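Local coordinates for protein EDTA monooxygenase (EDTA-degrading bacterium BNC1, PDB 5DQP) that probably oxidises EDTA with molecular oxygen, using reduced flavin (FMN) in the manner of luciferase-like monooxygenases that work with a partner flavin reductase, at residues 301-306 with 332-337; 338-343 with 349-354; 235-240 with 375-380; 230-235 with 241-246; 265-270 with 367-372. One frame throughout, in Å; residues are numbered along the deposited sequence.

Contact 1: residues 301-306 with 332-337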
# COMPACT_ATOMS: atom_id res chain seq x y z
N LYS A 301 31.57 32.78 2.73
CA LYS A 301 31.21 33.59 1.57
C LYS A 301 29.70 33.74 1.47
O LYS A 301 29.19 34.85 1.24
CB LYS A 301 31.80 32.97 0.30
CG LYS A 301 33.30 32.70 0.41
CD LYS A 301 33.91 32.36 -0.95
CE LYS A 301 33.60 30.95 -1.41
NZ LYS A 301 33.93 30.77 -2.85
N GLN A 302 28.96 32.66 1.67
CA GLN A 302 27.51 32.76 1.53
C GLN A 302 26.92 33.76 2.52
O GLN A 302 25.91 34.42 2.21
CB GLN A 302 26.87 31.40 1.71
CG GLN A 302 26.85 30.58 0.43
CD GLN A 302 26.25 29.22 0.65
OE1 GLN A 302 26.48 28.61 1.70
NE2 GLN A 302 25.45 28.73 -0.31
N LEU A 303 27.54 33.90 3.69
CA LEU A 303 27.03 34.78 4.72
C LEU A 303 27.80 36.08 4.78
O LEU A 303 27.49 36.92 5.63
CB LEU A 303 27.08 34.08 6.09
CG LEU A 303 26.33 32.75 6.25
CD1 LEU A 303 26.81 32.04 7.49
CD2 LEU A 303 24.83 32.95 6.29
N GLY A 304 28.80 36.25 3.92
CA GLY A 304 29.59 37.48 3.89
C GLY A 304 30.44 37.68 5.13
O GLY A 304 30.62 38.82 5.57
N ILE A 305 30.94 36.61 5.72
CA ILE A 305 31.85 36.70 6.86
C ILE A 305 33.28 36.77 6.34
O ILE A 305 33.75 35.86 5.64
CB ILE A 305 31.66 35.50 7.80
CG1 ILE A 305 30.30 35.58 8.52
CG2 ILE A 305 32.84 35.43 8.78
CD1 ILE A 305 29.86 34.29 9.18
N ASP A 306 34.00 37.84 6.71
CA ASP A 306 35.36 38.07 6.22
C ASP A 306 36.36 37.27 7.06
O ASP A 306 36.75 37.68 8.15
CB ASP A 306 35.68 39.57 6.26
CG ASP A 306 37.11 39.87 5.83
OD1 ASP A 306 37.80 38.96 5.32
OD2 ASP A 306 37.55 41.03 6.00
N GLY A 332 16.01 33.54 2.70
CA GLY A 332 15.42 33.01 3.92
C GLY A 332 16.27 31.96 4.59
O GLY A 332 16.29 31.87 5.82
N ILE A 333 16.97 31.14 3.81
CA ILE A 333 17.91 30.19 4.40
C ILE A 333 19.04 30.94 5.10
O ILE A 333 19.38 30.66 6.26
CB ILE A 333 18.47 29.24 3.32
CG1 ILE A 333 17.34 28.64 2.46
CG2 ILE A 333 19.41 28.20 3.93
CD1 ILE A 333 16.07 28.34 3.20
N LEU A 334 19.64 31.92 4.40
CA LEU A 334 20.75 32.68 4.96
C LEU A 334 20.33 33.38 6.25
O LEU A 334 21.05 33.35 7.25
CB LEU A 334 21.27 33.71 3.93
CG LEU A 334 21.70 33.15 2.57
CD1 LEU A 334 22.07 34.27 1.58
CD2 LEU A 334 22.87 32.15 2.72
N LYS A 335 19.16 34.00 6.24
CA LYS A 335 18.71 34.69 7.44
C LYS A 335 18.46 33.70 8.59
O LYS A 335 18.71 34.03 9.76
CB LYS A 335 17.46 35.51 7.14
CG LYS A 335 17.15 36.50 8.23
CD LYS A 335 18.38 37.37 8.52
CE LYS A 335 18.44 37.84 9.98
NZ LYS A 335 18.49 36.68 10.91
N SER A 336 18.02 32.49 8.27
CA SER A 336 17.82 31.49 9.31
C SER A 336 19.15 31.12 9.95
O SER A 336 19.24 30.97 11.17
CB SER A 336 17.15 30.25 8.72
OG SER A 336 16.89 29.33 9.75
N MET A 337 20.18 30.98 9.13
CA MET A 337 21.50 30.66 9.65
C MET A 337 22.01 31.76 10.56
O MET A 337 22.68 31.47 11.56
CB MET A 337 22.46 30.42 8.50
CG MET A 337 22.30 29.05 7.87
SD MET A 337 23.65 28.83 6.68
CE MET A 337 23.06 29.87 5.35

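Contact 2: residues 338-343 with 349-354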
# COMPACT_ATOMS: atom_id res chain seq x y z
N VAL A 338 21.71 33.02 10.25
CA VAL A 338 22.14 34.11 11.12
C VAL A 338 21.43 34.01 12.46
O VAL A 338 22.06 34.11 13.53
CB VAL A 338 21.91 35.47 10.45
CG1 VAL A 338 22.13 36.55 11.47
CG2 VAL A 338 22.89 35.64 9.31
N ASP A 339 20.12 33.77 12.43
CA ASP A 339 19.34 33.65 13.67
C ASP A 339 19.85 32.49 14.53
O ASP A 339 19.98 32.62 15.75
CB ASP A 339 17.86 33.46 13.32
CG ASP A 339 16.94 33.62 14.52
OD1 ASP A 339 17.41 34.12 15.57
OD2 ASP A 339 15.74 33.26 14.40
N VAL A 340 20.14 31.35 13.91
CA VAL A 340 20.71 30.22 14.64
C VAL A 340 22.03 30.60 15.29
O VAL A 340 22.26 30.34 16.48
CB VAL A 340 20.89 29.00 13.72
CG1 VAL A 340 21.65 27.91 14.47
CG2 VAL A 340 19.53 28.46 13.29
N ALA A 341 22.93 31.23 14.52
CA ALA A 341 24.25 31.52 15.07
C ALA A 341 24.15 32.48 16.25
O ALA A 341 24.86 32.32 17.25
CB ALA A 341 25.15 32.10 13.98
N LEU A 342 23.28 33.49 16.15
CA LEU A 342 23.17 34.46 17.24
C LEU A 342 22.43 33.87 18.43
O LEU A 342 22.88 34.04 19.58
CB LEU A 342 22.48 35.73 16.76
CG LEU A 342 23.29 36.49 15.71
CD1 LEU A 342 22.47 37.67 15.25
CD2 LEU A 342 24.66 36.94 16.25
N ASP A 343 21.31 33.17 18.19
CA ASP A 343 20.54 32.62 19.31
C ASP A 343 21.35 31.64 20.13
O ASP A 343 21.21 31.58 21.35
CB ASP A 343 19.26 31.92 18.84
CG ASP A 343 18.44 31.37 20.05
OD1 ASP A 343 18.13 32.18 20.96
OD2 ASP A 343 18.12 30.16 20.12
N ARG A 349 32.48 27.56 12.58
CA ARG A 349 32.72 26.12 12.52
C ARG A 349 31.57 25.35 13.14
O ARG A 349 31.18 24.29 12.64
CB ARG A 349 34.03 25.77 13.24
CG ARG A 349 34.51 24.35 12.99
CD ARG A 349 35.45 23.83 14.09
NE ARG A 349 36.72 24.55 14.15
CZ ARG A 349 37.67 24.49 13.21
NH1 ARG A 349 37.47 23.75 12.12
NH2 ARG A 349 38.80 25.17 13.35
N GLN A 350 31.02 25.86 14.24
CA GLN A 350 29.89 25.20 14.87
C GLN A 350 28.66 25.33 13.99
O GLN A 350 27.91 24.36 13.81
CB GLN A 350 29.63 25.78 16.26
CG GLN A 350 30.72 25.46 17.28
CD GLN A 350 30.52 26.22 18.57
OE1 GLN A 350 30.09 27.37 18.57
NE2 GLN A 350 30.84 25.58 19.69
N LEU A 351 28.42 26.52 13.45
CA LEU A 351 27.25 26.74 12.62
C LEU A 351 27.25 25.81 11.39
O LEU A 351 26.20 25.29 11.02
CB LEU A 351 27.19 28.21 12.21
CG LEU A 351 26.06 28.62 11.27
CD1 LEU A 351 24.70 28.48 11.97
CD2 LEU A 351 26.29 30.06 10.80
N ALA A 352 28.41 25.59 10.77
CA ALA A 352 28.49 24.72 9.59
C ALA A 352 27.92 23.34 9.85
O ALA A 352 27.31 22.72 8.96
CB ALA A 352 29.94 24.58 9.13
N LEU A 353 28.16 22.81 11.05
CA LEU A 353 27.67 21.49 11.43
C LEU A 353 26.21 21.55 11.87
O LEU A 353 25.38 20.77 11.40
CB LEU A 353 28.57 20.93 12.56
CG LEU A 353 28.31 19.49 12.99
CD1 LEU A 353 28.60 18.56 11.82
CD2 LEU A 353 29.16 19.11 14.21
N ARG A 354 25.88 22.52 12.73
CA ARG A 354 24.55 22.64 13.32
C ARG A 354 23.46 22.77 12.27
O ARG A 354 22.32 22.34 12.50
CB ARG A 354 24.54 23.85 14.27
CG ARG A 354 23.19 24.47 14.54
CD ARG A 354 22.28 23.56 15.39
NE ARG A 354 21.09 24.30 15.83
CZ ARG A 354 19.96 24.37 15.13
NH1 ARG A 354 19.88 23.74 13.96
NH2 ARG A 354 18.93 25.06 15.59

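Contact 3: residues 235-240 with 375-380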
# COMPACT_ATOMS: atom_id res chain seq x y z
N GLY A 235 15.38 25.30 12.67
CA GLY A 235 16.16 26.51 12.48
C GLY A 235 16.41 27.09 13.85
O GLY A 235 16.80 26.37 14.78
N SER A 236 16.14 28.38 14.01
CA SER A 236 16.38 28.99 15.31
C SER A 236 15.22 28.67 16.24
O SER A 236 14.09 28.48 15.80
CB SER A 236 16.56 30.50 15.19
OG SER A 236 15.29 31.14 15.06
N LYS A 237 15.52 28.58 17.54
CA LYS A 237 14.47 28.40 18.53
C LYS A 237 13.45 29.54 18.50
O LYS A 237 12.25 29.24 18.59
CB LYS A 237 15.09 28.26 19.92
CG LYS A 237 14.11 27.89 21.02
CD LYS A 237 14.84 27.20 22.14
CE LYS A 237 14.51 27.79 23.50
NZ LYS A 237 15.45 28.88 23.79
N PRO A 238 13.84 30.82 18.42
CA PRO A 238 12.81 31.88 18.29
C PRO A 238 11.94 31.73 17.06
O PRO A 238 10.71 31.86 17.14
CB PRO A 238 13.64 33.17 18.24
CG PRO A 238 14.87 32.83 19.02
CD PRO A 238 15.18 31.40 18.62
N ALA A 239 12.53 31.48 15.90
CA ALA A 239 11.71 31.20 14.74
C ALA A 239 10.90 29.91 14.93
O ALA A 239 9.85 29.75 14.32
CB ALA A 239 12.58 31.12 13.48
N GLY A 240 11.36 29.00 15.79
CA GLY A 240 10.55 27.84 16.11
C GLY A 240 9.29 28.22 16.86
O GLY A 240 8.19 27.74 16.55
N ASP A 375 9.72 25.41 25.88
CA ASP A 375 9.54 26.77 25.44
C ASP A 375 8.59 26.87 24.25
O ASP A 375 8.49 27.93 23.62
CB ASP A 375 10.91 27.39 25.12
CG ASP A 375 11.75 27.62 26.38
OD1 ASP A 375 11.17 27.64 27.49
OD2 ASP A 375 12.99 27.78 26.28
N GLU A 376 7.94 25.76 23.89
CA GLU A 376 6.91 25.76 22.87
C GLU A 376 7.45 26.14 21.50
O GLU A 376 6.75 26.77 20.70
CB GLU A 376 5.76 26.68 23.26
CG GLU A 376 5.34 26.52 24.71
CD GLU A 376 4.06 25.72 24.90
OE1 GLU A 376 3.90 25.10 25.98
OE2 GLU A 376 3.21 25.71 23.98
N ALA A 377 8.71 25.82 21.24
CA ALA A 377 9.21 25.86 19.87
C ALA A 377 8.93 24.56 19.13
O ALA A 377 9.30 24.43 17.96
CB ALA A 377 10.71 26.15 19.86
N ALA A 378 8.26 23.62 19.79
CA ALA A 378 8.00 22.28 19.26
C ALA A 378 6.98 21.59 20.15
O ALA A 378 6.99 21.79 21.37
CB ALA A 378 9.30 21.47 19.23
N ASP A 379 6.11 20.78 19.55
CA ASP A 379 5.33 19.83 20.34
C ASP A 379 5.99 18.45 20.41
O ASP A 379 5.48 17.57 21.12
CB ASP A 379 3.91 19.71 19.76
CG ASP A 379 3.21 21.07 19.68
OD1 ASP A 379 2.84 21.60 20.75
OD2 ASP A 379 3.06 21.62 18.56
N GLY A 380 7.08 18.26 19.69
CA GLY A 380 7.77 16.99 19.59
C GLY A 380 8.67 17.08 18.38
O GLY A 380 8.86 18.16 17.84
O HOH W 1 8.74 24.96 15.33

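Contact 4: residues 230-235 with 241-246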
# COMPACT_ATOMS: atom_id res chain seq x y z
N ILE A 230 2.30 19.08 11.58
CA ILE A 230 3.11 19.86 10.67
C ILE A 230 4.57 19.58 11.00
O ILE A 230 4.99 19.73 12.16
CB ILE A 230 2.79 21.36 10.79
CG1 ILE A 230 1.27 21.59 10.75
CG2 ILE A 230 3.60 22.16 9.75
CD1 ILE A 230 0.85 23.02 11.06
N TYR A 231 5.33 19.15 9.99
CA TYR A 231 6.78 19.04 10.10
C TYR A 231 7.41 20.39 9.84
O TYR A 231 6.98 21.13 8.96
CB TYR A 231 7.33 18.04 9.10
CG TYR A 231 6.88 16.63 9.32
CD1 TYR A 231 6.20 16.27 10.48
CD2 TYR A 231 7.15 15.66 8.37
CE1 TYR A 231 5.81 14.96 10.68
CE2 TYR A 231 6.78 14.34 8.57
CZ TYR A 231 6.11 14.00 9.72
OH TYR A 231 5.71 12.69 9.90
N ALA A 232 8.46 20.70 10.61
CA ALA A 232 9.10 22.00 10.52
C ALA A 232 10.61 21.84 10.44
O ALA A 232 11.19 20.81 10.80
CB ALA A 232 8.75 22.90 11.72
N PHE A 233 11.24 22.90 9.95
CA PHE A 233 12.68 23.00 9.88
C PHE A 233 13.22 23.29 11.28
O PHE A 233 12.62 24.03 12.06
CB PHE A 233 13.07 24.11 8.90
CG PHE A 233 14.53 24.33 8.76
CD1 PHE A 233 15.34 23.36 8.16
CD2 PHE A 233 15.11 25.52 9.18
CE1 PHE A 233 16.70 23.57 8.02
CE2 PHE A 233 16.47 25.74 9.04
CZ PHE A 233 17.26 24.76 8.47
N LEU A 234 14.34 22.67 11.62
CA LEU A 234 14.97 22.93 12.91
C LEU A 234 15.94 24.09 12.72
O LEU A 234 17.16 23.93 12.60
CB LEU A 234 15.64 21.68 13.45
CG LEU A 234 16.23 21.88 14.85
CD1 LEU A 234 15.19 21.61 15.89
CD2 LEU A 234 17.47 21.00 15.08
N GLY A 235 15.38 25.30 12.67
CA GLY A 235 16.16 26.51 12.48
C GLY A 235 16.41 27.09 13.85
O GLY A 235 16.80 26.37 14.78
N ARG A 241 9.43 29.05 17.89
CA ARG A 241 8.29 29.50 18.67
C ARG A 241 7.32 30.31 17.82
O ARG A 241 6.10 30.14 17.92
CB ARG A 241 8.76 30.33 19.87
CG ARG A 241 9.27 29.49 21.03
CD ARG A 241 10.16 30.29 21.97
NE ARG A 241 9.65 31.64 22.18
CZ ARG A 241 8.86 31.99 23.20
NH1 ARG A 241 8.51 31.09 24.11
NH2 ARG A 241 8.44 33.24 23.31
N ARG A 242 7.85 31.21 16.99
CA ARG A 242 7.04 31.96 16.04
C ARG A 242 6.22 31.02 15.16
O ARG A 242 5.02 31.24 14.94
CB ARG A 242 7.96 32.84 15.19
CG ARG A 242 7.25 33.79 14.22
CD ARG A 242 8.24 34.64 13.36
NE ARG A 242 9.63 34.63 13.84
CZ ARG A 242 10.07 35.33 14.89
NH1 ARG A 242 9.22 36.09 15.58
NH2 ARG A 242 11.35 35.26 15.25
N PHE A 243 6.86 29.99 14.62
CA PHE A 243 6.18 29.11 13.67
C PHE A 243 5.05 28.35 14.36
O PHE A 243 3.95 28.25 13.82
CB PHE A 243 7.19 28.17 13.02
CG PHE A 243 6.59 27.25 12.01
CD1 PHE A 243 6.44 27.66 10.69
CD2 PHE A 243 6.17 25.98 12.37
CE1 PHE A 243 5.88 26.83 9.73
CE2 PHE A 243 5.60 25.13 11.42
CZ PHE A 243 5.46 25.55 10.09
N VAL A 244 5.29 27.84 15.58
CA VAL A 244 4.24 27.17 16.35
C VAL A 244 3.09 28.13 16.62
O VAL A 244 1.92 27.79 16.40
CB VAL A 244 4.81 26.61 17.67
CG1 VAL A 244 3.67 26.15 18.60
CG2 VAL A 244 5.81 25.48 17.40
N ALA A 245 3.39 29.34 17.10
CA ALA A 245 2.33 30.28 17.44
C ALA A 245 1.47 30.59 16.21
O ALA A 245 0.24 30.64 16.30
CB ALA A 245 2.90 31.56 18.03
N GLU A 246 2.12 30.82 15.06
CA GLU A 246 1.40 31.10 13.81
C GLU A 246 0.63 29.89 13.29
O GLU A 246 -0.42 30.07 12.67
CB GLU A 246 2.36 31.57 12.72
CG GLU A 246 3.01 32.93 12.99
CD GLU A 246 3.95 33.38 11.88
OE1 GLU A 246 4.74 34.32 12.12
OE2 GLU A 246 3.89 32.79 10.77

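Contact 5: residues 265-270 with 367-372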
# COMPACT_ATOMS: atom_id res chain seq x y z
N PRO A 265 9.46 19.81 14.54
CA PRO A 265 10.69 20.04 13.77
C PRO A 265 11.44 18.74 13.54
O PRO A 265 11.43 17.84 14.38
CB PRO A 265 11.49 21.00 14.67
CG PRO A 265 10.49 21.62 15.59
CD PRO A 265 9.53 20.46 15.86
N SER A 266 12.07 18.65 12.39
CA SER A 266 12.75 17.44 11.93
C SER A 266 14.24 17.69 12.00
O SER A 266 14.71 18.78 11.65
CB SER A 266 12.31 17.08 10.50
OG SER A 266 12.89 15.86 10.06
N PHE A 267 15.00 16.69 12.45
CA PHE A 267 16.44 16.88 12.49
C PHE A 267 17.15 15.53 12.48
O PHE A 267 16.55 14.48 12.75
CB PHE A 267 16.85 17.70 13.72
CG PHE A 267 16.80 16.92 15.00
CD1 PHE A 267 15.60 16.62 15.59
CD2 PHE A 267 17.96 16.47 15.60
CE1 PHE A 267 15.55 15.89 16.75
CE2 PHE A 267 17.91 15.74 16.78
CZ PHE A 267 16.71 15.46 17.35
N VAL A 268 18.44 15.59 12.16
CA VAL A 268 19.31 14.42 12.08
C VAL A 268 20.17 14.38 13.34
O VAL A 268 21.01 15.26 13.53
CB VAL A 268 20.19 14.47 10.83
CG1 VAL A 268 21.07 13.21 10.75
CG2 VAL A 268 19.34 14.68 9.57
N PRO A 269 20.00 13.40 14.21
CA PRO A 269 20.92 13.31 15.36
C PRO A 269 22.19 12.54 15.02
O PRO A 269 22.13 11.47 14.42
CB PRO A 269 20.08 12.56 16.40
CG PRO A 269 19.22 11.67 15.58
CD PRO A 269 18.93 12.39 14.29
N LEU A 270 23.34 13.07 15.43
CA LEU A 270 24.62 12.36 15.35
C LEU A 270 25.08 12.14 16.79
O LEU A 270 25.74 12.99 17.40
CB LEU A 270 25.65 13.15 14.56
CG LEU A 270 26.86 12.34 14.10
CD1 LEU A 270 26.38 11.15 13.26
CD2 LEU A 270 27.80 13.23 13.28
N ASP A 367 18.66 17.38 26.35
CA ASP A 367 18.58 18.76 26.84
C ASP A 367 18.09 19.70 25.76
O ASP A 367 17.27 20.58 26.03
CB ASP A 367 19.94 19.23 27.38
CG ASP A 367 20.40 18.44 28.59
OD1 ASP A 367 19.62 17.56 29.04
OD2 ASP A 367 21.53 18.68 29.08
N ARG A 368 18.59 19.56 24.54
CA ARG A 368 18.10 20.41 23.45
C ARG A 368 16.63 20.12 23.14
O ARG A 368 15.83 21.04 22.99
CB ARG A 368 18.97 20.24 22.21
CG ARG A 368 18.63 21.29 21.13
CD ARG A 368 19.32 21.03 19.82
NE ARG A 368 20.78 21.04 19.92
CZ ARG A 368 21.54 22.10 19.64
NH1 ARG A 368 22.86 22.01 19.73
NH2 ARG A 368 20.97 23.25 19.30
N LEU A 369 16.25 18.84 23.06
CA LEU A 369 14.84 18.53 22.80
C LEU A 369 13.94 19.15 23.87
O LEU A 369 12.92 19.77 23.55
CB LEU A 369 14.61 17.03 22.73
CG LEU A 369 15.41 16.36 21.60
CD1 LEU A 369 15.02 14.89 21.40
CD2 LEU A 369 15.27 17.11 20.29
N ILE A 370 14.28 18.95 25.14
CA ILE A 370 13.45 19.45 26.23
C ILE A 370 13.43 20.96 26.22
O ILE A 370 12.41 21.59 26.54
CB ILE A 370 13.95 18.93 27.59
CG1 ILE A 370 13.81 17.40 27.69
CG2 ILE A 370 13.23 19.65 28.74
CD1 ILE A 370 14.37 16.80 29.01
N ASP A 371 14.56 21.58 25.87
CA ASP A 371 14.61 23.03 25.80
C ASP A 371 13.61 23.56 24.78
O ASP A 371 12.81 24.46 25.08
CB ASP A 371 16.02 23.50 25.45
CG ASP A 371 16.16 25.02 25.53
OD1 ASP A 371 15.60 25.60 26.49
OD2 ASP A 371 16.77 25.65 24.64
N TRP A 372 13.61 23.00 23.57
CA TRP A 372 12.66 23.44 22.56
C TRP A 372 11.23 23.15 22.99
O TRP A 372 10.35 24.01 22.89
CB TRP A 372 12.94 22.77 21.22
CG TRP A 372 13.98 23.46 20.39
CD1 TRP A 372 15.27 23.73 20.75
CD2 TRP A 372 13.83 23.93 19.04
NE1 TRP A 372 15.94 24.33 19.70
CE2 TRP A 372 15.08 24.47 18.64
CE3 TRP A 372 12.77 23.95 18.13
CZ2 TRP A 372 15.29 25.01 17.38
CZ3 TRP A 372 12.97 24.49 16.88
CH2 TRP A 372 14.23 25.01 16.51

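Contact 1: residues 301-306 with 332-337
The CA atoms of L303 and L334 stand 6.6 Å apart, where the last turn of helix 292-303 meets the first turns of helix 331-344. No hydrogen bond crosses the interface; it is held by aliphatic groups. One methyl of L303 does most of the work: CD2 meets CE of M337 at 3.7 Å and CD2 of L334 at 4.2 Å. M337 can present its methyl end because its chain bends at the last torsion (chi3 -76°), and its side chain slants across that of L303. An unbranched, flexible thioether can bend to bring its methyl to the neighbouring helix end. L334 turns its CB toward the other segment, and its CD2 rests on the carbonyl O of Q302 at 3.8 Å, while CB of Q302 is a looser neighbour, 4.2 Å from L334 CD2. A Schellman motif follows the last turn, with G304 N bonded to K301 O at 3.0 Å; G304 takes a positive phi (67°), which a glycine adopts with little strain. T329 touches both Q302 and L334. L303 continues onto L351 of helix 348-354, and M337 onto L299 of helix 292-303, so the contact belongs to a three-helix cluster.

Contact 2: residues 338-343 with 349-354
The guanidinium of R354 is the flat group that meets the other helix, and V340 lies over one of its faces: CG1 sits 3.8 Å above the plane, displaced toward the rim. The same methyl touches the aliphatic part of the arginine, 3.8 Å from CG of R354, and the two side chains cross at a slant. R354 reaches V340 by leaving its backbone with CG anti to N and then bending at chi2 (69°), which lays the chain across the valine. The nitrogens of the guanidinium are directed elsewhere: NE pairs with E344 OE2 in a salt bridge, NH1 bonds to L234 O and NH2 to G235 O. Beside this polar group the interface is purely apolar. L351 points at the facing helix and spreads both methyls over it, CD1 at 4.0 Å from CG1 of V340 and CD2 at 3.9 Å from CB of A341. A341 is small enough for the backbones to come close, its CA being 6.2 Å from that of L351. The helix segments 338-343 and 349-354 approach to 10.2 Å between axes and run at 124° to each other, as two helices joined by a short turn. The chemistry is that of a buried cation provided for on both counts: apolar atoms pack on a face, while each of its three nitrogens has a partner. With R368 also near, E344 probably helps to balance the two positive charges, and the three bonds would fix the rotation of the R354 group.

Contact 3: residues 235-240 with 375-380
K237 leaves its backbone with CG anti to N (chi1 -172°) and then bends twice, at chi3 (130°) and chi4 (-89°), which carries its end across the side chain of D375. The contact joins the first turn of helix 237-253 to the Schellman motif that ends helix 362-374, two of the outer helices of the barrel. The ion pair is a loose one: K237 NZ is 3.7 Å from D375 OD2, whereas CE of K237 comes within 3.2 Å of that same oxygen. D371 lies close to D375, and K237 makes a second, weak ion pair with it, so the lysine would probably ease the repulsion between the two carboxylates. Next to the ion pair, A377 packs against the helix backbone. Its CB rests 3.7 Å from K237 O and 4.0 Å from K237 CG. The CA atoms of G240 and A377 are only 4.5 Å apart, an approach permitted by the lack of a side chain on G240 and by the small one of A377. E376 is the residue of positive phi in the Schellman motif; its CB is turned away from residues 235-240, yet its OE2 reaches R248, farther along the same helix, in a salt bridge. Beside the close backbones a water spans the gap, donating one hydrogen to A377 O at 2.7 Å and the other to G240 O at 3.1 Å.

Contact 4: residues 230-235 with 241-246
Strand 229-233 and helix 237-253 form the first half of a beta-alpha-beta unit in the TIM-type barrel of this luciferase-like family, and F243 is the residue of 241-246 that meets the strand segment. Its CG stands anti to the backbone N (chi1 -178°), an extended setting that carries the ring across a gap of 8.3 Å between the CA atoms of A232 and F243. Residues I230 and A232, two apart on the strand, both turn their CB atoms toward the helix, whereas Y231 between them turns away and meets the ring of F54 edge-to-face. I230 supplies a branch methyl: CG2 approaches the edge of the phenyl ring in its plane, 3.9 Å from CZ. The branched isoleucine reaches the CZ end of the ring, while the single methyl of A232 lets the ring come close to the strand. V263 of the neighbouring strand and K220 of helix 217-226 also touch F243, so the ring lies in the groove where strand and helices meet. A bound polyether, probably from the crystallisation liquor, comes within about 4 Å of the A232 side chain and accepts a hydrogen bond from F233 N. The predicted FMN site is farther off, with S216 about 9 Å from F243 between side chains. On A232, CB touches the ring near CE2 and CD2 of F243, at 3.9 and 4.1 Å.

Contact 5: residues 265-270 with 367-372
D371 N bonds to D367 O at 2.9 Å and W372 N to R368 O at 3.0 Å, and these turns of helix 362-374 set W372 and L369 against P265 and F267 of the strand. No polar bond crosses between the segments; the contact is made by two apolar pairs. In the first, CG of the stiff pyrrolidine of P265 approaches the six-membered ring of the indole obliquely, 4.0 Å from CZ3 of W372. In the second, CD2 of L369 touches the F267 ring at CZ, 3.7 Å away, and at CE1. F267 has CG between its backbone N and carbonyl carbon (chi1 75°), a rotamer compatible with an extended strand, and its ring thereby leans toward the helix. CG of L369 lies anti to its carbonyl carbon, and from there CD2 reaches the ring. F381 of strand 380-383 touches both L369 and W372, while I358 and L234 touch F267, so the four residues lie in a continuous buried apolar layer. Strand 262-271 pairs in parallel with 358-360 and 380-383, the strands that flank helix 362-374 in sequence. Such packing of an outer helix on parallel strands is characteristic of the TIM-type barrel.

Overall arrangement
Contacts 3, 4 and 5 cluster at the barrel wall, and contacts 1 and 2 lie farther out. Contacts 3 and 4 share G235 and helix 237-253, with centres about 6 Å apart, and D375 O accepts a bond from R241 NH1 between them. Contact 5 joins contact 4 through strand pairing, A232 O to S266 N at 2.8 Å, and contact 3 through A377 N to W372 O at 2.9 Å. Contacts 1 and 2 both use helix 331-344, with centres about 10 Å apart. W372 and R354 touch, which links contact 2 to contact 5. Contact 4 is nearest the predicted FMN site, I230 being about 10 Å from Y147 between side chains; contacts 1, 2, 3 and 5 lie away from it.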